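Local coordinates for protein amide synthase (Vibrio cholerae, PDB 1L5A) that probably forms amide bonds as VibH, a free-standing condensation enzyme of nonribosomal peptide synthesis in the vibriobactin pathway, at residues A[128-133]-A[272-277]; A[260-265]-A[308-313]; A[21-26]-A[124-129]; A[44-49]-A[135-140]. All blocks are in the same frame, centred on the assembly; numbering follows the deposited sequence.

Contact 1. Residues A[128-133]-A[272-277]; sequences VLDGYG and PGLMVN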
loop_
_atom_site.group_PDB
_atom_site.type_symbol
_atom_site.label_atom_id
_atom_site.label_comp_id
_atom_site.label_asym_id
_atom_site.label_seq_id
_atom_site.Cartn_x
_atom_site.Cartn_y
_atom_site.Cartn_z
ATOM N N VAL A 128 -14.431 24.023 6.134
ATOM C CA VAL A 128 -14.670 22.787 6.894
ATOM C C VAL A 128 -15.532 21.791 6.108
ATOM O O VAL A 128 -15.865 20.721 6.619
ATOM C CB VAL A 128 -15.363 23.023 8.263
ATOM C CG1 VAL A 128 -14.462 23.869 9.176
ATOM C CG2 VAL A 128 -16.715 23.658 8.045
ATOM N N LEU A 129 -15.857 22.127 4.862
ATOM C CA LEU A 129 -16.687 21.262 4.050
ATOM C C LEU A 129 -16.608 21.566 2.548
ATOM O O LEU A 129 -16.619 22.733 2.148
ATOM C CB LEU A 129 -18.152 21.393 4.495
ATOM C CG LEU A 129 -19.071 20.232 4.078
ATOM C CD1 LEU A 129 -18.739 18.995 4.943
ATOM C CD2 LEU A 129 -20.558 20.634 4.245
ATOM N N ASP A 130 -16.522 20.512 1.730
ATOM C CA ASP A 130 -16.516 20.657 0.279
ATOM C C ASP A 130 -17.772 19.978 -0.261
ATOM O O ASP A 130 -18.651 19.595 0.506
ATOM C CB ASP A 130 -15.261 20.044 -0.369
ATOM C CG ASP A 130 -14.977 18.609 0.089
ATOM O OD1 ASP A 130 -15.941 17.817 0.270
ATOM O OD2 ASP A 130 -13.773 18.271 0.247
ATOM N N GLY A 131 -17.858 19.808 -1.572
ATOM C CA GLY A 131 -19.052 19.200 -2.129
ATOM C C GLY A 131 -19.313 17.796 -1.652
ATOM O O GLY A 131 -20.412 17.458 -1.207
ATOM N N TYR A 132 -18.283 16.970 -1.733
ATOM C CA TYR A 132 -18.389 15.574 -1.344
ATOM C C TYR A 132 -18.794 15.492 0.143
ATOM O O TYR A 132 -19.626 14.652 0.528
ATOM C CB TYR A 132 -17.053 14.854 -1.626
ATOM C CG TYR A 132 -17.142 13.343 -1.640
ATOM C CD1 TYR A 132 -17.311 12.643 -2.841
ATOM C CD2 TYR A 132 -17.055 12.604 -0.452
ATOM C CE1 TYR A 132 -17.392 11.227 -2.861
ATOM C CE2 TYR A 132 -17.130 11.213 -0.461
ATOM C CZ TYR A 132 -17.299 10.527 -1.669
ATOM O OH TYR A 132 -17.369 9.145 -1.677
ATOM N N GLY A 133 -18.221 16.365 0.971
ATOM C CA GLY A 133 -18.590 16.360 2.378
ATOM C C GLY A 133 -20.095 16.626 2.545
ATOM O O GLY A 133 -20.789 15.969 3.347
ATOM N N PRO A 272 -16.679 13.762 6.833
ATOM C CA PRO A 272 -17.052 14.977 6.110
ATOM C C PRO A 272 -16.025 16.051 6.465
ATOM O O PRO A 272 -15.634 16.177 7.624
ATOM C CB PRO A 272 -18.436 15.280 6.658
ATOM C CG PRO A 272 -19.008 13.892 6.905
ATOM C CD PRO A 272 -17.828 13.199 7.573
ATOM N N GLY A 273 -15.559 16.787 5.462
ATOM C CA GLY A 273 -14.580 17.832 5.703
ATOM C C GLY A 273 -14.076 18.429 4.398
ATOM O O GLY A 273 -14.693 18.260 3.346
ATOM N N LEU A 274 -12.944 19.127 4.462
ATOM C CA LEU A 274 -12.353 19.726 3.277
ATOM C C LEU A 274 -11.185 18.889 2.764
ATOM O O LEU A 274 -10.128 18.793 3.401
ATOM C CB LEU A 274 -11.862 21.150 3.571
ATOM C CG LEU A 274 -11.022 21.760 2.436
ATOM C CD1 LEU A 274 -11.802 21.645 1.122
ATOM C CD2 LEU A 274 -10.678 23.222 2.740
ATOM N N MET A 275 -11.361 18.287 1.601
ATOM C CA MET A 275 -10.272 17.491 1.061
ATOM C C MET A 275 -10.066 17.661 -0.444
ATOM O O MET A 275 -9.014 17.308 -0.961
ATOM C CB MET A 275 -10.493 16.000 1.387
ATOM C CG MET A 275 -10.380 15.634 2.859
ATOM S SD MET A 275 -11.952 15.678 3.784
ATOM C CE MET A 275 -11.329 15.371 5.435
ATOM N N VAL A 276 -11.064 18.204 -1.135
ATOM C CA VAL A 276 -10.984 18.359 -2.573
ATOM C C VAL A 276 -9.707 19.108 -2.984
ATOM O O VAL A 276 -9.263 20.045 -2.313
ATOM C CB VAL A 276 -12.283 19.057 -3.125
ATOM C CG1 VAL A 276 -12.374 20.517 -2.674
ATOM C CG2 VAL A 276 -12.308 18.964 -4.605
ATOM N N ASN A 277 -9.116 18.682 -4.095
ATOM C CA ASN A 277 -7.870 19.272 -4.575
ATOM C C ASN A 277 -7.996 19.537 -6.065
ATOM O O ASN A 277 -8.450 18.678 -6.834
ATOM C CB ASN A 277 -6.730 18.289 -4.284
ATOM C CG ASN A 277 -5.346 18.880 -4.508
ATOM O OD1 ASN A 277 -5.136 20.078 -4.359
ATOM N ND2 ASN A 277 -4.380 18.018 -4.829
#
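Asp130 reaches into the backbone of 272-277 with OD2, which accepts two consecutive amides. Met275 N donates at 2.8 Å in a nearly straight bond (171°), arriving close to the axis of the C-O bond. Val276 N, at 3.0 Å, comes from the anti side and from the opposite face of the carboxylate plane. The first torsion (chi1 50°) sets CG between the backbone N and the carbonyl carbon. While OD2 holds the loop, OD1 takes the amide of Gly133 at 2.8 Å and forms a salt bridge to Arg263. The guanidinium of Arg263 also makes a weak bond to Gly273 O, an acceptor lying close to the carboxylate. Asp130 N adds a weak bond of its own to Gly273 O. Outward from this buried core, Gly273 CA makes a CH...O contact with Val128 O at 3.3 Å, Val276 CG1 packs on Asp130 CB at 3.7 Å, and Leu129 CD1 meets Pro272 CB at 4.1 Å. Asp130 is at the N-cap of helix 131-150, its OD1 bond to Gly133 N being the capping bond, and with Gly131 it forms the DG end of the HHxxxDG motif that marks condensation domains.

Contact 2. Residues A[260-265]-A[308-313]; sequences FMNRWG and HGRYRI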
loop_
_atom_site.group_PDB
_atom_site.type_symbol
_atom_site.label_atom_id
_atom_site.label_comp_id
_atom_site.label_asym_id
_atom_site.label_seq_id
_atom_site.Cartn_x
_atom_site.Cartn_y
_atom_site.Cartn_z
ATOM N N PHE A 260 -10.079 16.672 -7.742
ATOM C CA PHE A 260 -9.912 15.283 -7.299
ATOM C C PHE A 260 -10.428 15.255 -5.841
ATOM O O PHE A 260 -9.864 15.916 -4.949
ATOM C CB PHE A 260 -8.450 14.844 -7.350
ATOM C CG PHE A 260 -8.197 13.540 -6.644
ATOM C CD1 PHE A 260 -8.998 12.425 -6.911
ATOM C CD2 PHE A 260 -7.213 13.441 -5.662
ATOM C CE1 PHE A 260 -8.826 11.238 -6.212
ATOM C CE2 PHE A 260 -7.032 12.251 -4.951
ATOM C CZ PHE A 260 -7.840 11.150 -5.228
ATOM N N MET A 261 -11.508 14.513 -5.608
ATOM C CA MET A 261 -12.129 14.449 -4.281
ATOM C C MET A 261 -11.140 14.143 -3.145
ATOM O O MET A 261 -11.259 14.684 -2.032
ATOM C CB MET A 261 -13.260 13.412 -4.283
ATOM C CG MET A 261 -14.346 13.661 -5.313
ATOM S SD MET A 261 -14.923 15.371 -5.240
ATOM C CE MET A 261 -14.585 15.971 -6.889
ATOM N N ASN A 262 -10.172 13.268 -3.420
ATOM C CA ASN A 262 -9.181 12.920 -2.420
ATOM C C ASN A 262 -9.828 12.108 -1.270
ATOM O O ASN A 262 -9.415 12.207 -0.120
ATOM C CB ASN A 262 -8.545 14.212 -1.915
ATOM C CG ASN A 262 -7.092 14.040 -1.548
ATOM O OD1 ASN A 262 -6.361 13.278 -2.169
ATOM N ND2 ASN A 262 -6.661 14.763 -0.530
ATOM N N ARG A 263 -10.845 11.314 -1.608
ATOM C CA ARG A 263 -11.566 10.458 -0.660
ATOM C C ARG A 263 -11.209 9.004 -0.963
ATOM O O ARG A 263 -11.381 8.121 -0.132
ATOM C CB ARG A 263 -13.086 10.593 -0.832
ATOM C CG ARG A 263 -13.638 12.001 -0.717
ATOM C CD ARG A 263 -13.832 12.391 0.710
ATOM N NE ARG A 263 -14.167 13.801 0.826
ATOM C CZ ARG A 263 -14.604 14.375 1.943
ATOM N NH1 ARG A 263 -14.779 13.648 3.048
ATOM N NH2 ARG A 263 -14.815 15.686 1.975
ATOM N N TRP A 264 -10.727 8.774 -2.180
ATOM C CA TRP A 264 -10.349 7.450 -2.658
ATOM C C TRP A 264 -9.339 6.720 -1.778
ATOM O O TRP A 264 -8.245 7.216 -1.516
ATOM C CB TRP A 264 -9.816 7.573 -4.080
ATOM C CG TRP A 264 -9.438 6.282 -4.695
ATOM C CD1 TRP A 264 -9.996 5.061 -4.457
ATOM C CD2 TRP A 264 -8.430 6.081 -5.686
ATOM N NE1 TRP A 264 -9.397 4.104 -5.241
ATOM C CE2 TRP A 264 -8.430 4.701 -6.008
ATOM C CE3 TRP A 264 -7.523 6.931 -6.338
ATOM C CZ2 TRP A 264 -7.556 4.149 -6.953
ATOM C CZ3 TRP A 264 -6.654 6.384 -7.275
ATOM C CH2 TRP A 264 -6.678 5.002 -7.573
ATOM N N GLY A 265 -9.727 5.535 -1.311
ATOM C CA GLY A 265 -8.853 4.753 -0.456
ATOM C C GLY A 265 -8.493 5.387 0.873
ATOM O O GLY A 265 -7.586 4.916 1.543
ATOM N N HIS A 308 -1.520 10.642 -7.810
ATOM C CA HIS A 308 -0.594 11.569 -7.168
ATOM C C HIS A 308 -1.403 12.741 -6.619
ATOM O O HIS A 308 -0.839 13.726 -6.121
ATOM C CB HIS A 308 0.457 12.059 -8.174
ATOM C CG HIS A 308 1.226 10.950 -8.831
ATOM N ND1 HIS A 308 0.771 10.288 -9.953
ATOM C CD2 HIS A 308 2.384 10.338 -8.479
ATOM C CE1 HIS A 308 1.610 9.317 -10.263
ATOM N NE2 HIS A 308 2.598 9.325 -9.385
ATOM N N GLY A 309 -2.731 12.585 -6.676
ATOM C CA GLY A 309 -3.672 13.601 -6.240
ATOM C C GLY A 309 -3.732 14.113 -4.807
ATOM O O GLY A 309 -4.329 15.160 -4.557
ATOM N N ARG A 310 -3.126 13.406 -3.867
ATOM C CA ARG A 310 -3.168 13.811 -2.473
ATOM C C ARG A 310 -2.151 14.904 -2.204
ATOM O O ARG A 310 -2.145 15.513 -1.113
ATOM C CB ARG A 310 -2.906 12.590 -1.577
ATOM C CG ARG A 310 -3.048 12.840 -0.100
ATOM C CD ARG A 310 -3.206 11.551 0.678
ATOM N NE ARG A 310 -3.643 11.816 2.049
ATOM C CZ ARG A 310 -4.270 10.931 2.819
ATOM N NH1 ARG A 310 -4.541 9.714 2.358
ATOM N NH2 ARG A 310 -4.632 11.259 4.047
ATOM N N TYR A 311 -1.282 15.156 -3.188
ATOM C CA TYR A 311 -0.266 16.213 -3.046
ATOM C C TYR A 311 -1.018 17.525 -3.321
ATOM O O TYR A 311 -1.609 17.723 -4.381
ATOM C CB TYR A 311 0.882 15.995 -4.056
ATOM C CG TYR A 311 2.190 16.696 -3.709
ATOM C CD1 TYR A 311 3.012 16.230 -2.681
ATOM C CD2 TYR A 311 2.589 17.843 -4.399
ATOM C CE1 TYR A 311 4.199 16.888 -2.350
ATOM C CE2 TYR A 311 3.760 18.507 -4.082
ATOM C CZ TYR A 311 4.566 18.034 -3.059
ATOM O OH TYR A 311 5.717 18.729 -2.745
ATOM N N ARG A 312 -1.037 18.400 -2.334
ATOM C CA ARG A 312 -1.744 19.670 -2.450
ATOM C C ARG A 312 -1.243 20.617 -3.547
ATOM O O ARG A 312 -0.040 20.884 -3.678
ATOM C CB ARG A 312 -1.710 20.379 -1.094
ATOM C CG ARG A 312 -2.640 19.759 -0.053
ATOM C CD ARG A 312 -3.917 20.545 -0.043
ATOM N NE ARG A 312 -5.083 19.793 -0.476
ATOM C CZ ARG A 312 -6.078 20.329 -1.174
ATOM N NH1 ARG A 312 -6.037 21.607 -1.519
ATOM N NH2 ARG A 312 -7.113 19.588 -1.521
ATOM N N ILE A 313 -2.187 21.129 -4.329
ATOM C CA ILE A 313 -1.858 22.055 -5.398
ATOM C C ILE A 313 -1.196 23.298 -4.798
ATOM O O ILE A 313 -0.344 23.920 -5.429
ATOM C CB ILE A 313 -3.128 22.463 -6.193
ATOM C CG1 ILE A 313 -2.736 23.311 -7.407
ATOM C CG2 ILE A 313 -4.095 23.236 -5.294
ATOM C CD1 ILE A 313 -2.120 22.525 -8.544
HETATM O O HOH W 1 -6.612 17.638 0.535
#
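In Phe260, chi1 of 168° puts CG anti to the backbone N, and the ring beyond it meets the peptide of Gly309; Gly309 O lies in the ring plane at its edge, 3.5 Å from CD2. Gly309 CA also lies close to CD2 and CE2, well out of the ring plane. One face of the same ring is covered from within its own segment: Asn262 N stands over the ring centre, 3.4 Å above the plane. The backbone of Asn262 adopts a left-handed conformation, with phi 69°, and its side chain extends to Arg310, where OD1 rests 3.3 Å from CA and 3.6 Å from CB, at the root of the arginine. The two side chains cross at about a right angle, and the amide and guanidinium planes are 76° apart. The far end of that arginine forms salt bridges with Glu167 and Glu168. No direct hydrogen bond joins the segments; a water links them instead, accepting from Arg312 NE at 2.8 Å and weakly from Asn262 ND2 at 3.1 Å. Further along the loop, Trp264 stacks on His175 of the second subunit. Segment 308-313 contains a type I beta turn from His308 to Tyr311, closed by Tyr311 N to His308 O at 3.3 Å, followed by the N-cap residue Arg312. This short turn connects helix 291-307 to helix 313-319 and packs against the loop that leaves strand 255-260.

Contact 3. Residues A[21-26]-A[124-129]; sequences DTVAHS and AHHIVL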
loop_
_atom_site.group_PDB
_atom_site.type_symbol
_atom_site.label_atom_id
_atom_site.label_comp_id
_atom_site.label_asym_id
_atom_site.label_seq_id
_atom_site.Cartn_x
_atom_site.Cartn_y
_atom_site.Cartn_z
ATOM N N ASP A 21 -16.573 32.256 0.514
ATOM C CA ASP A 21 -16.539 30.811 0.390
ATOM C C ASP A 21 -17.482 30.057 1.303
ATOM O O ASP A 21 -17.057 29.335 2.192
ATOM C CB ASP A 21 -15.096 30.358 0.604
ATOM C CG ASP A 21 -14.139 31.057 -0.337
ATOM O OD1 ASP A 21 -14.337 30.936 -1.562
ATOM O OD2 ASP A 21 -13.207 31.731 0.135
ATOM N N THR A 22 -18.773 30.229 1.061
ATOM C CA THR A 22 -19.809 29.579 1.847
ATOM C C THR A 22 -20.419 28.432 1.051
ATOM O O THR A 22 -20.399 28.437 -0.177
ATOM C CB THR A 22 -20.943 30.561 2.180
ATOM O OG1 THR A 22 -20.433 31.654 2.956
ATOM C CG2 THR A 22 -22.039 29.863 2.948
ATOM N N VAL A 23 -20.955 27.445 1.754
ATOM C CA VAL A 23 -21.612 26.318 1.104
ATOM C C VAL A 23 -22.970 26.158 1.786
ATOM O O VAL A 23 -23.057 25.875 2.987
ATOM C CB VAL A 23 -20.823 25.000 1.276
ATOM C CG1 VAL A 23 -21.360 23.951 0.316
ATOM C CG2 VAL A 23 -19.357 25.228 1.034
ATOM N N ALA A 24 -24.034 26.362 1.031
ATOM C CA ALA A 24 -25.364 26.221 1.601
ATOM C C ALA A 24 -26.291 25.449 0.678
ATOM O O ALA A 24 -26.321 25.674 -0.541
ATOM C CB ALA A 24 -25.967 27.608 1.927
ATOM N N HIS A 25 -27.025 24.510 1.265
ATOM C CA HIS A 25 -27.991 23.712 0.524
ATOM C C HIS A 25 -29.341 23.786 1.228
ATOM O O HIS A 25 -29.421 24.003 2.431
ATOM C CB HIS A 25 -27.568 22.245 0.454
ATOM C CG HIS A 25 -26.435 21.969 -0.484
ATOM N ND1 HIS A 25 -26.310 20.773 -1.159
ATOM C CD2 HIS A 25 -25.361 22.716 -0.840
ATOM C CE1 HIS A 25 -25.211 20.795 -1.891
ATOM N NE2 HIS A 25 -24.616 21.962 -1.716
ATOM N N SER A 26 -30.411 23.627 0.473
ATOM C CA SER A 26 -31.720 23.610 1.076
ATOM C C SER A 26 -32.355 22.339 0.569
ATOM O O SER A 26 -32.201 21.969 -0.604
ATOM C CB SER A 26 -32.552 24.827 0.671
ATOM O OG SER A 26 -32.936 24.760 -0.680
ATOM N N ALA A 124 -22.430 25.901 5.715
ATOM C CA ALA A 124 -21.101 25.768 6.274
ATOM C C ALA A 124 -20.151 26.638 5.476
ATOM O O ALA A 124 -20.494 27.158 4.433
ATOM C CB ALA A 124 -20.660 24.304 6.198
ATOM N N HIS A 125 -18.952 26.820 5.984
ATOM C CA HIS A 125 -17.948 27.570 5.254
ATOM C C HIS A 125 -17.092 26.534 4.515
ATOM O O HIS A 125 -16.829 25.442 5.025
ATOM C CB HIS A 125 -17.093 28.372 6.219
ATOM C CG HIS A 125 -16.148 29.300 5.542
ATOM N ND1 HIS A 125 -14.996 28.864 4.924
ATOM C CD2 HIS A 125 -16.192 30.641 5.361
ATOM C CE1 HIS A 125 -14.370 29.900 4.393
ATOM N NE2 HIS A 125 -15.075 30.989 4.643
ATOM N N HIS A 126 -16.661 26.867 3.310
ATOM C CA HIS A 126 -15.844 25.948 2.538
ATOM C C HIS A 126 -14.599 25.434 3.277
ATOM O O HIS A 126 -14.006 24.434 2.880
ATOM C CB HIS A 126 -15.412 26.635 1.254
ATOM C CG HIS A 126 -15.815 25.906 0.022
ATOM N ND1 HIS A 126 -15.119 24.816 -0.457
ATOM C CD2 HIS A 126 -16.863 26.088 -0.817
ATOM C CE1 HIS A 126 -15.721 24.358 -1.538
ATOM N NE2 HIS A 126 -16.782 25.111 -1.777
ATOM N N ILE A 127 -14.209 26.121 4.346
ATOM C CA ILE A 127 -13.024 25.750 5.097
ATOM C C ILE A 127 -13.196 24.491 5.962
ATOM O O ILE A 127 -12.209 23.964 6.484
ATOM C CB ILE A 127 -12.536 26.946 5.963
ATOM C CG1 ILE A 127 -11.078 26.754 6.356
ATOM C CG2 ILE A 127 -13.361 27.066 7.240
ATOM C CD1 ILE A 127 -10.491 27.999 6.921
ATOM N N VAL A 128 -14.431 24.023 6.134
ATOM C CA VAL A 128 -14.670 22.787 6.894
ATOM C C VAL A 128 -15.532 21.791 6.108
ATOM O O VAL A 128 -15.865 20.721 6.619
ATOM C CB VAL A 128 -15.363 23.023 8.263
ATOM C CG1 VAL A 128 -14.462 23.869 9.176
ATOM C CG2 VAL A 128 -16.715 23.658 8.045
ATOM N N LEU A 129 -15.857 22.127 4.862
ATOM C CA LEU A 129 -16.687 21.262 4.050
ATOM C C LEU A 129 -16.608 21.566 2.548
ATOM O O LEU A 129 -16.619 22.733 2.148
ATOM C CB LEU A 129 -18.152 21.393 4.495
ATOM C CG LEU A 129 -19.071 20.232 4.078
ATOM C CD1 LEU A 129 -18.739 18.995 4.943
ATOM C CD2 LEU A 129 -20.558 20.634 4.245
#
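His125 and His126 meet Asp21 and Val23 with rings that leave the backbone in different directions. In His125, chi1 of -173° sets CG anti to the backbone N; the ring beyond lies under Asp21 O, which stands over its centre, 3.3 Å above the plane. At the ring's edge ND1 accepts from Ile127 N at 2.9 Å, the donor only 9° from the ring plane. This in-plane bond fixes the rotation of the imidazole, and the carbonyl packs over one face. His126 turns elsewhere: its CB packs on Asp21 CB at 3.8 Å, and its CD2 is met by Val23 CG2, the methyl anti to the carbonyl carbon of Val23, with the two side chains crossing at about a right angle. Phe8 of helix 6-14 lies near-parallel to the His126 ring, and the Asp21 carboxylate pairs with Arg11 of the same helix. Beneath these side chains the backbones pair antiparallel. Val23 and Ala124 are a hydrogen-bonded pair, Thr22 and His125 a non-hydrogen-bonded pair with side chains on the other face of the sheet, and Asp21 O accepts from His126 N at 2.7 Å just past the strand end. His125 and His126 are the paired histidines of the HHxxxDG motif, placed where strand 117-125 ends, as in the chloramphenicol acetyltransferase-like fold of condensation domains.

Contact 4. Residues A[44-49]-A[135-140]; sequences LTVSEI and MLFEQR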
loop_
_atom_site.group_PDB
_atom_site.type_symbol
_atom_site.label_atom_id
_atom_site.label_comp_id
_atom_site.label_asym_id
_atom_site.label_seq_id
_atom_site.Cartn_x
_atom_site.Cartn_y
_atom_site.Cartn_z
ATOM N N LEU A 44 -28.527 13.767 15.078
ATOM C CA LEU A 44 -27.585 12.660 15.106
ATOM C C LEU A 44 -26.499 12.865 14.043
ATOM O O LEU A 44 -25.301 12.778 14.337
ATOM C CB LEU A 44 -28.308 11.326 14.861
ATOM C CG LEU A 44 -29.165 10.780 16.018
ATOM C CD1 LEU A 44 -29.793 9.463 15.599
ATOM C CD2 LEU A 44 -28.299 10.572 17.267
ATOM N N THR A 45 -26.907 13.150 12.810
ATOM C CA THR A 45 -25.930 13.333 11.756
ATOM C C THR A 45 -24.853 14.356 12.102
ATOM O O THR A 45 -23.655 14.079 11.958
ATOM C CB THR A 45 -26.583 13.771 10.466
ATOM O OG1 THR A 45 -27.519 12.776 10.058
ATOM C CG2 THR A 45 -25.529 13.941 9.393
ATOM N N VAL A 46 -25.292 15.531 12.550
ATOM C CA VAL A 46 -24.400 16.622 12.912
ATOM C C VAL A 46 -23.436 16.269 14.054
ATOM O O VAL A 46 -22.301 16.749 14.093
ATOM C CB VAL A 46 -25.242 17.897 13.249
ATOM C CG1 VAL A 46 -24.439 18.870 14.017
ATOM C CG2 VAL A 46 -25.708 18.569 11.961
ATOM N N SER A 47 -23.863 15.424 14.980
ATOM C CA SER A 47 -22.987 15.032 16.091
ATOM C C SER A 47 -21.793 14.260 15.615
ATOM O O SER A 47 -20.717 14.354 16.190
ATOM C CB SER A 47 -23.723 14.168 17.094
ATOM O OG SER A 47 -24.684 14.968 17.753
ATOM N N GLU A 48 -21.988 13.494 14.554
ATOM C CA GLU A 48 -20.923 12.681 13.997
ATOM C C GLU A 48 -19.853 13.454 13.225
ATOM O O GLU A 48 -18.795 12.895 12.930
ATOM C CB GLU A 48 -21.522 11.606 13.091
ATOM C CG GLU A 48 -22.462 10.617 13.797
ATOM C CD GLU A 48 -23.002 9.569 12.847
ATOM O OE1 GLU A 48 -22.412 9.398 11.756
ATOM O OE2 GLU A 48 -24.002 8.906 13.188
ATOM N N ILE A 49 -20.113 14.725 12.904
ATOM C CA ILE A 49 -19.165 15.517 12.125
ATOM C C ILE A 49 -18.318 16.411 13.000
ATOM O O ILE A 49 -18.706 17.528 13.302
ATOM C CB ILE A 49 -19.905 16.392 11.088
ATOM C CG1 ILE A 49 -20.914 15.539 10.326
ATOM C CG2 ILE A 49 -18.912 17.002 10.091
ATOM C CD1 ILE A 49 -21.647 16.301 9.238
ATOM N N MET A 135 -22.585 16.047 0.399
ATOM C CA MET A 135 -23.427 14.906 0.089
ATOM C C MET A 135 -23.291 13.826 1.156
ATOM O O MET A 135 -24.284 13.171 1.476
ATOM C CB MET A 135 -23.162 14.377 -1.333
ATOM C CG MET A 135 -22.112 13.346 -1.504
ATOM S SD MET A 135 -22.614 11.678 -1.017
ATOM C CE MET A 135 -20.938 11.027 -0.892
ATOM N N LEU A 136 -22.095 13.653 1.727
ATOM C CA LEU A 136 -21.924 12.672 2.794
ATOM C C LEU A 136 -22.870 13.055 3.924
ATOM O O LEU A 136 -23.533 12.202 4.498
ATOM C CB LEU A 136 -20.493 12.650 3.331
ATOM C CG LEU A 136 -19.419 11.896 2.539
ATOM C CD1 LEU A 136 -18.083 12.040 3.247
ATOM C CD2 LEU A 136 -19.788 10.416 2.408
ATOM N N PHE A 137 -22.932 14.346 4.237
ATOM C CA PHE A 137 -23.821 14.832 5.287
ATOM C C PHE A 137 -25.284 14.515 4.930
ATOM O O PHE A 137 -26.091 14.188 5.799
ATOM C CB PHE A 137 -23.655 16.347 5.457
ATOM C CG PHE A 137 -24.825 17.017 6.129
ATOM C CD1 PHE A 137 -24.910 17.085 7.521
ATOM C CD2 PHE A 137 -25.846 17.596 5.368
ATOM C CE1 PHE A 137 -25.997 17.729 8.150
ATOM C CE2 PHE A 137 -26.943 18.247 5.986
ATOM C CZ PHE A 137 -27.020 18.316 7.383
ATOM N N GLU A 138 -25.619 14.610 3.651
ATOM C CA GLU A 138 -26.989 14.367 3.221
ATOM C C GLU A 138 -27.365 12.911 3.288
ATOM O O GLU A 138 -28.439 12.568 3.765
ATOM C CB GLU A 138 -27.207 14.932 1.803
ATOM C CG GLU A 138 -26.928 16.448 1.755
ATOM C CD GLU A 138 -26.974 17.035 0.364
ATOM O OE1 GLU A 138 -26.629 16.311 -0.598
ATOM O OE2 GLU A 138 -27.334 18.234 0.238
ATOM N N GLN A 139 -26.473 12.051 2.822
ATOM C CA GLN A 139 -26.735 10.626 2.845
ATOM C C GLN A 139 -26.845 10.126 4.292
ATOM O O GLN A 139 -27.702 9.296 4.620
ATOM C CB GLN A 139 -25.631 9.884 2.082
ATOM C CG GLN A 139 -25.593 10.178 0.568
ATOM C CD GLN A 139 -26.940 9.935 -0.114
ATOM O OE1 GLN A 139 -27.520 8.853 0.000
ATOM N NE2 GLN A 139 -27.445 10.948 -0.819
ATOM N N ARG A 140 -25.994 10.648 5.165
ATOM C CA ARG A 140 -26.038 10.258 6.560
ATOM C C ARG A 140 -27.403 10.692 7.145
ATOM O O ARG A 140 -28.063 9.931 7.855
ATOM C CB ARG A 140 -24.885 10.922 7.311
ATOM C CG ARG A 140 -24.662 10.380 8.712
ATOM C CD ARG A 140 -24.593 8.870 8.709
ATOM N NE ARG A 140 -24.363 8.347 10.050
ATOM C CZ ARG A 140 -24.612 7.097 10.432
ATOM N NH1 ARG A 140 -25.104 6.217 9.580
ATOM N NH2 ARG A 140 -24.385 6.735 11.683
#
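Arg140 starts against Thr45: CB lies 3.7 Å from Thr45 CG2, and CG touches the same methyl. The chain bends at the next torsion (chi2 50°), which places CD 3.8 Å from Glu48 OE1. Beyond it the guanidinium grips the carboxylate side-on with two nitrogens, one to each oxygen. NE donates to Glu48 OE1 at 2.8 Å from the syn side, tilted out of the carboxylate plane, and NH2 donates to the syn lone pair of Glu48 OE2 at 2.7 Å. The two flat groups are 51° apart, so this bidentate salt bridge is twisted. At the tip, NH1 bonds to Gln143 and NH2 also to Thr155 O, while the Glu48 carboxylate has further partners in His144 and the amide of Phe158. One helical turn before Arg140, Phe137 makes the apolar half of the contact: Ile49 CD1 approaches the ring edge at CD1 (3.8 Å) and Val46 CG2 at CE1 (3.9 Å), while Thr45 CG2 packs beside the same ring. Buried for the most part, this interface lays the C-terminal end of helix 35-47 against the N-terminal half of helix 131-150, and through Glu138 the latter also reaches His25 on strand 22-30.

Overall arrangement
Contacts 1 and 3 share Val128 and Leu129, their centres about 9 Å apart, and together hold both ends of the HHxxxDG motif, the probable active site: paired histidines in contact 3, Asp130 in contact 1. Contact 4 uses the helix that Asp130 caps, its centre about 13 Å from contact 1; Pro272 CB meets Ile49 CG2 at 3.9 Å between them. His25 ND1 and Glu138 OE2, 3.1 Å apart, tie contact 3 to contact 4. Contact 2, about 11 Å from contact 1, joins it through Asn277 O and Phe260 N (2.7 Å) and through Arg263, but does not touch contact 3, about 20 Å away between centres.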